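Local coordinates for phosphotriesterase family protein (Listeria monocytogenes serotype 4b str. H7858, PDB 3PNZ) that probably hydrolyses phosphorylated sugar lactones as a zinc-dependent lactonase of the amidohydrolase fold, at residues I184-E189 / L211-M216; T157-I162 / A190-L195; T6-I11 / T146-G151. All coordinates share one frame; numbering follows the deposited sequence.

Overall arrangement
Contacts 2 and 3 lie on opposite sides of the chain's centre, contact 1 close to it. Contact 1 pairs strands 184-186 and 211-213 and carries two zinc-binding histidines just beyond them; the His-187 side chain is about 2 Å from its zinc. Contact 2 packs the loop after strand 150-152 against the start of helix 194-203, the helix linking the strands of contact 1; the Thr-157 side chain is about 9 Å from a zinc. Their centres are about 10 Å apart, and His-187 O lies 3.2 Å from Thr-157 N. Contact 3 ties the N-terminal hairpin to the entry of strand 150-152, about 21 Å from contact 1 and about 30 Å from contact 2, centre to centre.

Contact 1. Residues I184-E189 / L211-M216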
ATOM      1  N   ILE A 184       4.845  -5.390   6.838  1.00 15.49           N
ATOM      2  CA  ILE A 184       5.671  -4.336   6.249  1.00 14.37           C
ATOM      3  C   ILE A 184       5.327  -4.219   4.770  1.00 15.50           C
ATOM      4  O   ILE A 184       5.136  -5.228   4.085  1.00 16.87           O
ATOM      5  CB  ILE A 184       7.178  -4.662   6.383  1.00 15.11           C
ATOM      6  CG1 ILE A 184       7.559  -4.883   7.852  1.00 16.94           C
ATOM      7  CG2 ILE A 184       8.025  -3.537   5.795  1.00 15.34           C
ATOM      8  CD1 ILE A 184       8.862  -5.657   8.026  1.00 20.45           C
ATOM      9  N   HIS A 185       5.244  -2.982   4.282  1.00 16.35           N
ATOM     10  CA  HIS A 185       4.977  -2.729   2.864  1.00 16.09           C
ATOM     11  C   HIS A 185       6.072  -1.816   2.354  1.00 16.06           C
ATOM     12  O   HIS A 185       6.549  -0.955   3.081  1.00 18.22           O
ATOM     13  CB  HIS A 185       3.617  -2.057   2.691  1.00 16.95           C
ATOM     14  CG  HIS A 185       3.211  -1.865   1.261  1.00 18.25           C
ATOM     15  ND1 HIS A 185       3.001  -2.922   0.402  1.00 17.65           N
ATOM     16  CD2 HIS A 185       2.946  -0.743   0.549  1.00 21.18           C
ATOM     17  CE1 HIS A 185       2.640  -2.461  -0.784  1.00 22.03           C
ATOM     18  NE2 HIS A 185       2.604  -1.141  -0.723  1.00 23.32           N
ATOM     19  N   SER A 186       6.493  -2.008   1.109  1.00 15.25           N
ATOM     20  CA  SER A 186       7.461  -1.075   0.537  1.00 16.56           C
ATOM     21  C   SER A 186       6.952  -0.441  -0.753  1.00 16.87           C
ATOM     22  O   SER A 186       6.172  -1.037  -1.494  1.00 16.85           O
ATOM     23  CB  SER A 186       8.813  -1.754   0.302  1.00 17.48           C
ATOM     24  OG  SER A 186       8.765  -2.632  -0.810  1.00 19.49           O
ATOM     25  N   HIS A 187       7.379   0.793  -0.990  1.00 17.06           N
ATOM     26  CA  HIS A 187       7.219   1.414  -2.292  1.00 16.36           C
ATOM     27  C   HIS A 187       8.502   1.167  -3.074  1.00 16.58           C
ATOM     28  O   HIS A 187       9.582   1.420  -2.564  1.00 17.05           O
ATOM     29  CB  HIS A 187       7.017   2.918  -2.129  1.00 20.96           C
ATOM     30  CG  HIS A 187       7.201   3.688  -3.396  1.00 19.53           C
ATOM     31  ND1 HIS A 187       6.148   4.047  -4.205  1.00 21.31           N
ATOM     32  CD2 HIS A 187       8.318   4.169  -3.994  1.00 19.76           C
ATOM     33  CE1 HIS A 187       6.605   4.720  -5.251  1.00 23.54           C
ATOM     34  NE2 HIS A 187       7.920   4.809  -5.145  1.00 19.71           N
ATOM     35  N   THR A 188       8.382   0.639  -4.289  1.00 16.00           N
ATOM     36  CA  THR A 188       9.508   0.641  -5.209  1.00 16.02           C
ATOM     37  C   THR A 188       9.177   1.638  -6.310  1.00 18.83           C
ATOM     38  O   THR A 188       8.039   1.704  -6.789  1.00 18.38           O
ATOM     39  CB  THR A 188       9.815  -0.741  -5.828  1.00 16.66           C
ATOM     40  OG1 THR A 188       8.702  -1.198  -6.605  1.00 19.13           O
ATOM     41  CG2 THR A 188      10.166  -1.769  -4.749  1.00 16.53           C
ATOM     42  N   GLU A 189      10.163   2.432  -6.691  1.00 17.98           N
ATOM     43  CA  GLU A 189       9.956   3.411  -7.749  1.00 16.82           C
ATOM     44  C   GLU A 189      10.144   2.710  -9.091  1.00 15.52           C
ATOM     45  O   GLU A 189      11.227   2.198  -9.387  1.00 16.57           O
ATOM     46  CB  GLU A 189      10.946   4.560  -7.599  1.00 15.56           C
ATOM     47  CG  GLU A 189      10.669   5.716  -8.541  1.00 18.43           C
ATOM     48  CD  GLU A 189       9.293   6.325  -8.340  1.00 23.94           C
ATOM     49  OE1 GLU A 189       8.878   6.508  -7.170  1.00 23.58           O
ATOM     50  OE2 GLU A 189       8.626   6.634  -9.354  1.00 30.25           O
ATOM     51  N   LEU A 211       6.948  -9.080   4.348  1.00 16.32           N
ATOM     52  CA  LEU A 211       7.005  -7.899   3.487  1.00 16.94           C
ATOM     53  C   LEU A 211       6.106  -8.066   2.263  1.00 15.17           C
ATOM     54  O   LEU A 211       6.082  -9.137   1.661  1.00 17.25           O
ATOM     55  CB  LEU A 211       8.448  -7.703   3.008  1.00 15.68           C
ATOM     56  CG  LEU A 211       8.691  -6.641   1.922  1.00 16.57           C
ATOM     57  CD1 LEU A 211       8.503  -5.234   2.483  1.00 19.25           C
ATOM     58  CD2 LEU A 211      10.102  -6.806   1.357  1.00 18.34           C
ATOM     59  N   SER A 212       5.356  -7.024   1.902  1.00 14.73           N
ATOM     60  CA  SER A 212       4.768  -6.961   0.561  1.00 14.96           C
ATOM     61  C   SER A 212       5.450  -5.826  -0.187  1.00 17.10           C
ATOM     62  O   SER A 212       5.635  -4.734   0.354  1.00 16.83           O
ATOM     63  CB  SER A 212       3.252  -6.742   0.589  1.00 17.02           C
ATOM     64  OG  SER A 212       2.918  -5.594   1.335  1.00 19.99           O
ATOM     65  N   ILE A 213       5.832  -6.103  -1.424  1.00 15.91           N
ATOM     66  CA  ILE A 213       6.579  -5.133  -2.211  1.00 15.94           C
ATOM     67  C   ILE A 213       5.653  -4.498  -3.242  1.00 17.54           C
ATOM     68  O   ILE A 213       5.109  -5.176  -4.117  1.00 17.68           O
ATOM     69  CB  ILE A 213       7.782  -5.799  -2.878  1.00 15.05           C
ATOM     70  CG1 ILE A 213       8.677  -6.443  -1.817  1.00 19.80           C
ATOM     71  CG2 ILE A 213       8.562  -4.783  -3.756  1.00 17.15           C
ATOM     72  CD1 ILE A 213       9.817  -7.229  -2.391  1.00 19.83           C
ATOM     73  N   GLY A 214       5.466  -3.190  -3.116  1.00 17.09           N
ATOM     74  CA  GLY A 214       4.572  -2.459  -3.998  1.00 18.32           C
ATOM     75  C   GLY A 214       5.156  -2.224  -5.385  1.00 19.99           C
ATOM     76  O   GLY A 214       6.378  -2.205  -5.564  1.00 19.17           O
ATOM     77  N   HIS A 215       4.257  -2.081  -6.361  1.00 18.33           N
ATOM     78  CA  HIS A 215       4.587  -1.661  -7.728  1.00 17.57           C
ATOM     79  C   HIS A 215       5.439  -2.653  -8.526  1.00 18.51           C
ATOM     80  O   HIS A 215       6.183  -2.263  -9.417  1.00 17.96           O
ATOM     81  CB  HIS A 215       5.204  -0.249  -7.724  1.00 18.81           C
ATOM     82  CG  HIS A 215       4.487   0.699  -6.819  1.00 22.35           C
ATOM     83  ND1 HIS A 215       3.111   0.775  -6.768  1.00 26.26           N
ATOM     84  CD2 HIS A 215       4.945   1.573  -5.891  1.00 22.69           C
ATOM     85  CE1 HIS A 215       2.752   1.667  -5.862  1.00 26.41           C
ATOM     86  NE2 HIS A 215       3.846   2.170  -5.319  1.00 23.94           N
ATOM     87  N   MET A 216       5.310  -3.946  -8.230  1.00 15.69           N
ATOM     88  CA  MET A 216       6.041  -4.946  -9.003  1.00 15.33           C
ATOM     89  C   MET A 216       5.601  -4.993 -10.474  1.00 17.40           C
ATOM     90  O   MET A 216       6.356  -5.423 -11.349  1.00 19.21           O
ATOM     91  CB  MET A 216       5.919  -6.325  -8.338  1.00 17.49           C
ATOM     92  CG  MET A 216       6.733  -6.455  -7.059  1.00 17.74           C
ATOM     93  SD  MET A 216       8.512  -6.579  -7.341  1.00 21.07           S
ATOM     94  CE  MET A 216       8.996  -4.848  -7.329  1.00 16.77           C
TER
HETATM   95  O   HOH W   1       2.137  -5.585   3.920  1.00 20.56           O
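This is the strand pair of a right-handed beta-alpha-beta unit in the amidohydrolase (TIM) barrel, with two of the three protein ligands of a zinc ion at its C-terminal end. Strands 184-186 and 211-213 run parallel, their short axes 4.7 Å apart and 19° askew. Three backbone bonds join them: Ser-212 N to Ile-184 O, Ser-186 N to Ser-212 O, and Gly-214 N to Ser-186 O. Beyond the strands, His-187 ND1 and His-215 NE2 converge to 3.2 Å because both bind the same zinc ion, a site completed by the carboxylated Lys-154. The rings meet obliquely, planes at 75°. The far nitrogen of each is held: His-187 NE2 donates to Glu-189 OE1 at 2.8 Å, from above the carboxylate plane, and His-215 ND1 bonds to Asp-238. These carboxylates would fix the ring rotations and may make the imidazoles stronger metal ligands. Thr-188 OG1 donates to Gly-214 O at 2.7 Å. On the barrel-interior face, His-185 CG is anti to its backbone N; NE2 bonds to His-22, a ligand of the other zinc, and ND1 gives a nearly straight in-plane bond (165°) to Ser-212 OG at 2.8 Å, which donates to a water that donates to Ile-184 O.

Contact 2. Residues T157-I162 / A190-L195; sequences TGYNMI and AGTMAL
Ala-190 opens the 190-195 segment with its CB beside the Tyr-159 ring, 4.0 Å from CD1; the approach is oblique. Thr-192 supplies the polar link. Its OG1, placed between backbone N and carbonyl carbon (chi1 67°), accepts the Asn-160 N-H at 3.0 Å and 170°, and also bonds to Glu-189 O. Its CG2 turns to CE1 of the Tyr-159 ring and to Asn-160 OD1; the threonine and asparagine side chains cross at about a right angle. Thr-192 O accepts from a water that also donates to Gly-158 O and accepts from Thr-157 OG1, whose hydroxyl has a further partner in Gln-197. Met-193, the N-cap residue of helix 194-203, covers the most surface. Bent at chi2 and chi3, its chain curls against the type II turn Gly-158 to Met-161, SD lying 3.5 Å from Asn-160 C. Its CE reaches Ile-162 CG1 at 3.8 Å. The contact thus joins the loop after strand 150-152 to the start of helix 194-203, the helix of the next beta-alpha unit. Its chemistry implies a directional grip by one straight bond and one three-way water, with the methionine thioether packed on the turn's backbone.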
ATOM      1  N   THR A 157      11.715   3.613  -1.589  1.00 16.19           N
ATOM      2  CA  THR A 157      13.028   3.939  -2.150  1.00 17.18           C
ATOM      3  C   THR A 157      12.866   4.598  -3.523  1.00 16.11           C
ATOM      4  O   THR A 157      11.765   4.647  -4.072  1.00 16.63           O
ATOM      5  CB  THR A 157      13.932   2.684  -2.248  1.00 16.88           C
ATOM      6  OG1 THR A 157      13.239   1.635  -2.941  1.00 19.68           O
ATOM      7  CG2 THR A 157      14.324   2.177  -0.852  1.00 19.47           C
ATOM      8  N   GLY A 158      13.966   5.099  -4.078  1.00 19.11           N
ATOM      9  CA  GLY A 158      13.902   5.880  -5.303  1.00 18.84           C
ATOM     10  C   GLY A 158      14.169   5.103  -6.574  1.00 18.02           C
ATOM     11  O   GLY A 158      14.354   3.876  -6.555  1.00 16.09           O
ATOM     12  N   TYR A 159      14.191   5.825  -7.693  1.00 16.01           N
ATOM     13  CA  TYR A 159      14.376   5.172  -8.980  1.00 14.68           C
ATOM     14  C   TYR A 159      15.816   4.688  -9.130  1.00 15.96           C
ATOM     15  O   TYR A 159      16.739   5.489  -9.309  1.00 15.89           O
ATOM     16  CB  TYR A 159      14.006   6.104 -10.133  1.00 16.60           C
ATOM     17  CG  TYR A 159      14.313   5.474 -11.469  1.00 16.60           C
ATOM     18  CD1 TYR A 159      13.637   4.330 -11.883  1.00 16.89           C
ATOM     19  CD2 TYR A 159      15.282   6.011 -12.311  1.00 18.92           C
ATOM     20  CE1 TYR A 159      13.912   3.736 -13.104  1.00 16.24           C
ATOM     21  CE2 TYR A 159      15.569   5.423 -13.536  1.00 18.92           C
ATOM     22  CZ  TYR A 159      14.882   4.289 -13.925  1.00 17.95           C
ATOM     23  OH  TYR A 159      15.174   3.696 -15.128  1.00 17.36           O
ATOM     24  N   ASN A 160      16.000   3.373  -9.072  1.00 16.64           N
ATOM     25  CA  ASN A 160      17.324   2.766  -9.154  1.00 15.61           C
ATOM     26  C   ASN A 160      18.293   3.293  -8.099  1.00 18.68           C
ATOM     27  O   ASN A 160      19.504   3.338  -8.321  1.00 17.72           O
ATOM     28  CB  ASN A 160      17.912   2.902 -10.571  1.00 18.02           C
ATOM     29  CG  ASN A 160      17.575   1.714 -11.451  1.00 19.39           C
ATOM     30  OD1 ASN A 160      17.071   0.692 -10.977  1.00 19.36           O
ATOM     31  ND2 ASN A 160      17.879   1.830 -12.737  1.00 19.15           N
ATOM     32  N   MET A 161      17.744   3.699  -6.951  0.52 16.35           N
ATOM     33  CA  MET A 161      18.529   4.303  -5.872  0.52 17.35           C
ATOM     34  C   MET A 161      17.983   3.896  -4.497  0.52 18.12           C
ATOM     35  O   MET A 161      16.768   3.790  -4.324  0.52 18.43           O
ATOM     36  CB  MET A 161      18.467   5.837  -5.972  0.52 18.05           C
ATOM     37  CG  MET A 161      19.144   6.465  -7.201  0.52 17.12           C
ATOM     38  SD  MET A 161      18.883   8.256  -7.333  0.52 17.97           S
ATOM     39  CE  MET A 161      17.196   8.334  -7.927  0.52 17.60           C
ATOM     40  N   ILE A 162      18.873   3.665  -3.530  1.00 18.66           N
ATOM     41  CA  ILE A 162      18.482   3.696  -2.124  1.00 16.50           C
ATOM     42  C   ILE A 162      19.444   4.700  -1.505  1.00 18.19           C
ATOM     43  O   ILE A 162      20.630   4.419  -1.351  1.00 20.52           O
ATOM     44  CB  ILE A 162      18.581   2.336  -1.430  1.00 17.84           C
ATOM     45  CG1 ILE A 162      17.640   1.331  -2.096  1.00 17.43           C
ATOM     46  CG2 ILE A 162      18.224   2.482   0.068  1.00 19.05           C
ATOM     47  CD1 ILE A 162      17.554  -0.002  -1.349  1.00 18.52           C
ATOM     48  N   ALA A 190       9.080   2.661  -9.887  1.00 16.79           N
ATOM     49  CA  ALA A 190       9.110   1.937 -11.161  1.00 15.82           C
ATOM     50  C   ALA A 190       9.527   0.485 -10.960  1.00 18.46           C
ATOM     51  O   ALA A 190      10.132  -0.125 -11.836  1.00 16.35           O
ATOM     52  CB  ALA A 190      10.043   2.641 -12.170  1.00 17.13           C
ATOM     53  N   GLY A 191       9.214  -0.073  -9.797  1.00 14.66           N
ATOM     54  CA  GLY A 191       9.510  -1.478  -9.570  1.00 14.09           C
ATOM     55  C   GLY A 191      10.982  -1.814  -9.412  1.00 16.41           C
ATOM     56  O   GLY A 191      11.375  -2.976  -9.551  1.00 16.20           O
ATOM     57  N   THR A 192      11.803  -0.809  -9.114  1.00 13.69           N
ATOM     58  CA  THR A 192      13.233  -1.034  -8.924  1.00 13.90           C
ATOM     59  C   THR A 192      13.645  -1.194  -7.454  1.00 14.58           C
ATOM     60  O   THR A 192      12.939  -0.768  -6.538  1.00 15.99           O
ATOM     61  CB  THR A 192      14.066   0.113  -9.534  1.00 15.95           C
ATOM     62  OG1 THR A 192      13.836   1.316  -8.787  1.00 14.86           O
ATOM     63  CG2 THR A 192      13.680   0.340 -10.995  1.00 16.04           C
ATOM     64  N   MET A 193      14.795  -1.833  -7.263  1.00 14.60           N
ATOM     65  CA  MET A 193      15.505  -1.897  -5.985  1.00 16.38           C
ATOM     66  C   MET A 193      14.942  -2.916  -4.995  1.00 15.67           C
ATOM     67  O   MET A 193      15.336  -2.923  -3.831  1.00 15.52           O
ATOM     68  CB  MET A 193      15.610  -0.518  -5.329  1.00 17.80           C
ATOM     69  CG  MET A 193      16.265   0.543  -6.227  1.00 17.25           C
ATOM     70  SD  MET A 193      17.863   0.019  -6.937  1.00 19.05           S
ATOM     71  CE  MET A 193      18.920   0.135  -5.506  1.00 19.58           C
ATOM     72  N   ALA A 194      14.054  -3.796  -5.451  1.00 15.85           N
ATOM     73  CA  ALA A 194      13.497  -4.786  -4.520  1.00 15.64           C
ATOM     74  C   ALA A 194      14.577  -5.641  -3.861  1.00 16.09           C
ATOM     75  O   ALA A 194      14.528  -5.889  -2.656  1.00 17.90           O
ATOM     76  CB  ALA A 194      12.462  -5.666  -5.207  1.00 16.36           C
ATOM     77  N   LEU A 195      15.553  -6.100  -4.639  1.00 15.98           N
ATOM     78  CA  LEU A 195      16.575  -6.975  -4.079  1.00 16.56           C
ATOM     79  C   LEU A 195      17.463  -6.247  -3.075  1.00 16.52           C
ATOM     80  O   LEU A 195      17.922  -6.845  -2.097  1.00 17.47           O
ATOM     81  CB  LEU A 195      17.410  -7.613  -5.184  1.00 16.40           C
ATOM     82  CG  LEU A 195      16.609  -8.489  -6.150  1.00 18.58           C
ATOM     83  CD1 LEU A 195      17.518  -8.953  -7.290  1.00 26.43           C
ATOM     84  CD2 LEU A 195      15.979  -9.673  -5.423  1.00 20.19           C
TER
HETATM   85  O   HOH W   2      12.809   1.887  -5.587  1.00 15.71           O

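Contact 3. Residues T6-I11 / T146-G151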
ATOM      1  N   THR A   6      -7.435  -2.915  11.794  1.00 21.42           N
ATOM      2  CA  THR A   6      -8.191  -1.956  10.989  1.00 21.59           C
ATOM      3  C   THR A   6      -8.489  -0.708  11.817  1.00 21.87           C
ATOM      4  O   THR A   6      -8.289  -0.692  13.026  1.00 22.04           O
ATOM      5  CB  THR A   6      -9.526  -2.538  10.472  1.00 20.82           C
ATOM      6  OG1 THR A   6     -10.474  -2.606  11.543  1.00 21.38           O
ATOM      7  CG2 THR A   6      -9.337  -3.929   9.842  1.00 21.61           C
ATOM      8  N   PHE A   7      -8.967   0.343  11.157  1.00 19.84           N
ATOM      9  CA  PHE A   7      -9.304   1.585  11.836  1.00 22.74           C
ATOM     10  C   PHE A   7     -10.282   1.356  12.985  1.00 23.77           C
ATOM     11  O   PHE A   7     -10.215   2.047  13.999  1.00 25.88           O
ATOM     12  CB  PHE A   7      -9.917   2.586  10.855  1.00 25.61           C
ATOM     13  CG  PHE A   7      -8.902   3.436  10.134  1.00 23.89           C
ATOM     14  CD1 PHE A   7      -7.572   3.055  10.070  1.00 25.04           C
ATOM     15  CD2 PHE A   7      -9.286   4.624   9.529  1.00 25.74           C
ATOM     16  CE1 PHE A   7      -6.640   3.846   9.409  1.00 28.03           C
ATOM     17  CE2 PHE A   7      -8.366   5.414   8.859  1.00 25.78           C
ATOM     18  CZ  PHE A   7      -7.044   5.025   8.798  1.00 27.82           C
ATOM     19  N   TYR A   8     -11.190   0.400  12.821  1.00 21.34           N
ATOM     20  CA  TYR A   8     -12.222   0.171  13.836  1.00 23.25           C
ATOM     21  C   TYR A   8     -12.064  -1.135  14.613  1.00 26.81           C
ATOM     22  O   TYR A   8     -13.040  -1.680  15.138  1.00 31.66           O
ATOM     23  CB  TYR A   8     -13.623   0.286  13.230  1.00 25.15           C
ATOM     24  CG  TYR A   8     -14.033   1.725  13.039  1.00 27.98           C
ATOM     25  CD1 TYR A   8     -14.482   2.483  14.115  1.00 28.02           C
ATOM     26  CD2 TYR A   8     -13.951   2.337  11.792  1.00 27.22           C
ATOM     27  CE1 TYR A   8     -14.844   3.805  13.957  1.00 32.16           C
ATOM     28  CE2 TYR A   8     -14.316   3.664  11.624  1.00 26.62           C
ATOM     29  CZ  TYR A   8     -14.764   4.390  12.711  1.00 33.07           C
ATOM     30  OH  TYR A   8     -15.129   5.709  12.563  1.00 34.92           O
ATOM     31  N   GLY A   9     -10.833  -1.624  14.711  1.00 25.08           N
ATOM     32  CA  GLY A   9     -10.545  -2.756  15.578  1.00 23.53           C
ATOM     33  C   GLY A   9      -9.675  -3.828  14.946  1.00 26.71           C
ATOM     34  O   GLY A   9      -9.465  -3.847  13.723  1.00 22.88           O
ATOM     35  N   ASP A  10      -9.163  -4.723  15.786  1.00 22.18           N
ATOM     36  CA  ASP A  10      -8.397  -5.865  15.308  1.00 21.02           C
ATOM     37  C   ASP A  10      -9.359  -7.000  14.982  1.00 25.27           C
ATOM     38  O   ASP A  10     -10.201  -7.367  15.806  1.00 23.52           O
ATOM     39  CB  ASP A  10      -7.366  -6.296  16.355  1.00 21.64           C
ATOM     40  CG  ASP A  10      -6.378  -5.186  16.695  1.00 25.84           C
ATOM     41  OD1 ASP A  10      -6.195  -4.257  15.872  1.00 23.77           O
ATOM     42  OD2 ASP A  10      -5.779  -5.236  17.790  1.00 24.85           O
ATOM     43  N   ILE A  11      -9.250  -7.539  13.773  1.00 20.49           N
ATOM     44  CA  ILE A  11     -10.195  -8.527  13.282  1.00 19.24           C
ATOM     45  C   ILE A  11      -9.501  -9.844  12.967  1.00 22.77           C
ATOM     46  O   ILE A  11      -8.279  -9.885  12.809  1.00 24.14           O
ATOM     47  CB  ILE A  11     -10.948  -8.018  12.022  1.00 20.96           C
ATOM     48  CG1 ILE A  11      -9.990  -7.853  10.833  1.00 20.03           C
ATOM     49  CG2 ILE A  11     -11.654  -6.712  12.325  1.00 23.66           C
ATOM     50  CD1 ILE A  11     -10.710  -7.489   9.529  1.00 20.78           C
ATOM     51  N   THR A 146      -5.021  10.930  16.142  1.00 27.75           N
ATOM     52  CA  THR A 146      -6.348  10.321  16.169  1.00 27.14           C
ATOM     53  C   THR A 146      -6.268   8.964  16.862  1.00 24.94           C
ATOM     54  O   THR A 146      -5.172   8.452  17.101  1.00 28.72           O
ATOM     55  CB  THR A 146      -6.905  10.108  14.744  1.00 28.71           C
ATOM     56  OG1 THR A 146      -6.289   8.946  14.165  1.00 26.74           O
ATOM     57  CG2 THR A 146      -6.645  11.340  13.861  1.00 28.02           C
ATOM     58  N   PRO A 147      -7.428   8.369  17.177  1.00 28.19           N
ATOM     59  CA  PRO A 147      -7.437   7.034  17.784  1.00 28.76           C
ATOM     60  C   PRO A 147      -7.401   5.905  16.760  1.00 27.24           C
ATOM     61  O   PRO A 147      -7.532   4.744  17.144  1.00 26.46           O
ATOM     62  CB  PRO A 147      -8.792   6.985  18.513  1.00 29.53           C
ATOM     63  CG  PRO A 147      -9.448   8.329  18.277  1.00 34.69           C
ATOM     64  CD  PRO A 147      -8.781   8.935  17.097  1.00 30.12           C
ATOM     65  N   TYR A 148      -7.233   6.227  15.481  1.00 28.07           N
ATOM     66  CA  TYR A 148      -7.260   5.197  14.453  1.00 26.50           C
ATOM     67  C   TYR A 148      -5.850   4.702  14.164  1.00 24.76           C
ATOM     68  O   TYR A 148      -5.025   5.437  13.626  1.00 27.03           O
ATOM     69  CB  TYR A 148      -7.955   5.729  13.194  1.00 25.31           C
ATOM     70  CG  TYR A 148      -9.320   6.297  13.526  1.00 26.25           C
ATOM     71  CD1 TYR A 148     -10.381   5.455  13.841  1.00 25.23           C
ATOM     72  CD2 TYR A 148      -9.536   7.668  13.561  1.00 27.57           C
ATOM     73  CE1 TYR A 148     -11.633   5.968  14.173  1.00 29.20           C
ATOM     74  CE2 TYR A 148     -10.782   8.189  13.888  1.00 26.14           C
ATOM     75  CZ  TYR A 148     -11.824   7.334  14.191  1.00 31.28           C
ATOM     76  OH  TYR A 148     -13.065   7.847  14.516  1.00 34.15           O
ATOM     77  N   LYS A 149      -5.579   3.458  14.545  1.00 22.79           N
ATOM     78  CA  LYS A 149      -4.232   2.908  14.457  1.00 25.38           C
ATOM     79  C   LYS A 149      -3.941   2.334  13.077  1.00 20.76           C
ATOM     80  O   LYS A 149      -4.831   1.825  12.411  1.00 22.64           O
ATOM     81  CB  LYS A 149      -4.041   1.803  15.495  1.00 24.99           C
ATOM     82  CG  LYS A 149      -4.453   2.191  16.913  1.00 27.93           C
ATOM     83  CD  LYS A 149      -4.389   0.988  17.833  1.00 26.32           C
ATOM     84  CE  LYS A 149      -5.158   1.233  19.112  1.00 35.92           C
ATOM     85  NZ  LYS A 149      -5.340  -0.046  19.850  1.00 38.15           N
ATOM     86  N   ALA A 150      -2.679   2.396  12.675  1.00 22.69           N
ATOM     87  CA  ALA A 150      -2.233   1.766  11.440  1.00 21.34           C
ATOM     88  C   ALA A 150      -2.074   0.256  11.615  1.00 21.50           C
ATOM     89  O   ALA A 150      -1.780  -0.233  12.716  1.00 21.65           O
ATOM     90  CB  ALA A 150      -0.921   2.375  11.005  1.00 21.67           C
ATOM     91  N   GLY A 151      -2.247  -0.475  10.515  1.00 18.08           N
ATOM     92  CA  GLY A 151      -2.134  -1.922  10.519  1.00 19.47           C
ATOM     93  C   GLY A 151      -0.977  -2.440   9.681  1.00 21.68           C
ATOM     94  O   GLY A 151      -0.812  -3.643   9.509  1.00 20.52           O
TER
HETATM   95  O   HOH W   3      -7.837   1.805  15.422  1.00 32.25           O
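Tyr-148 meets two aromatic neighbours with different parts of itself. Its CB sits over one face of the Phe-7 ring, 4.0 Å from the centroid and only 13° off the ring normal, a CH-pi contact in which the nearest ring atom is CG. The two side chains cross at about a right angle, yet the ring planes differ by 29° and are slid so far apart that they barely overlap; the methylene, not the phenol ring, therefore covers Phe-7. With CG anti to its carbonyl carbon, Tyr-148 carries its ring onward to Tyr-8. There it makes an edge-to-face pair, its edge turned to the Tyr-8 face with planes at 64° and centroids 5.4 Å apart. Tyr-148 CE1 lies 3.8 Å from Tyr-8 CZ, and the two side chains run side by side in the same direction. The Phe-7 carbonyl oxygen comes to the edge of the Tyr-148 ring, near its plane, 3.4 Å from CD1. Phe-7 and Tyr-8 are the central residues of the type I turn Thr-6 to Gly-9, which closes the two-stranded antiparallel hairpin 4-6/9-11 and presses it against the chain leading into barrel strand 150-152. Helix 75-85 borders the cluster, with Val-78 touching Phe-7 and Ala-79 touching Tyr-148. Inside the turn, Gly-9 O receives both Thr-6 N and Thr-6 OG1, the hydroxyl on a carbonyl lone pair at 2.7 Å. In the other segment, Thr-146 OG1 accepts from Tyr-148 N in an ST turn. Between the segments, a water lies 2.8 Å from Phe-7 O and accepts from Lys-149 N at 2.9 Å.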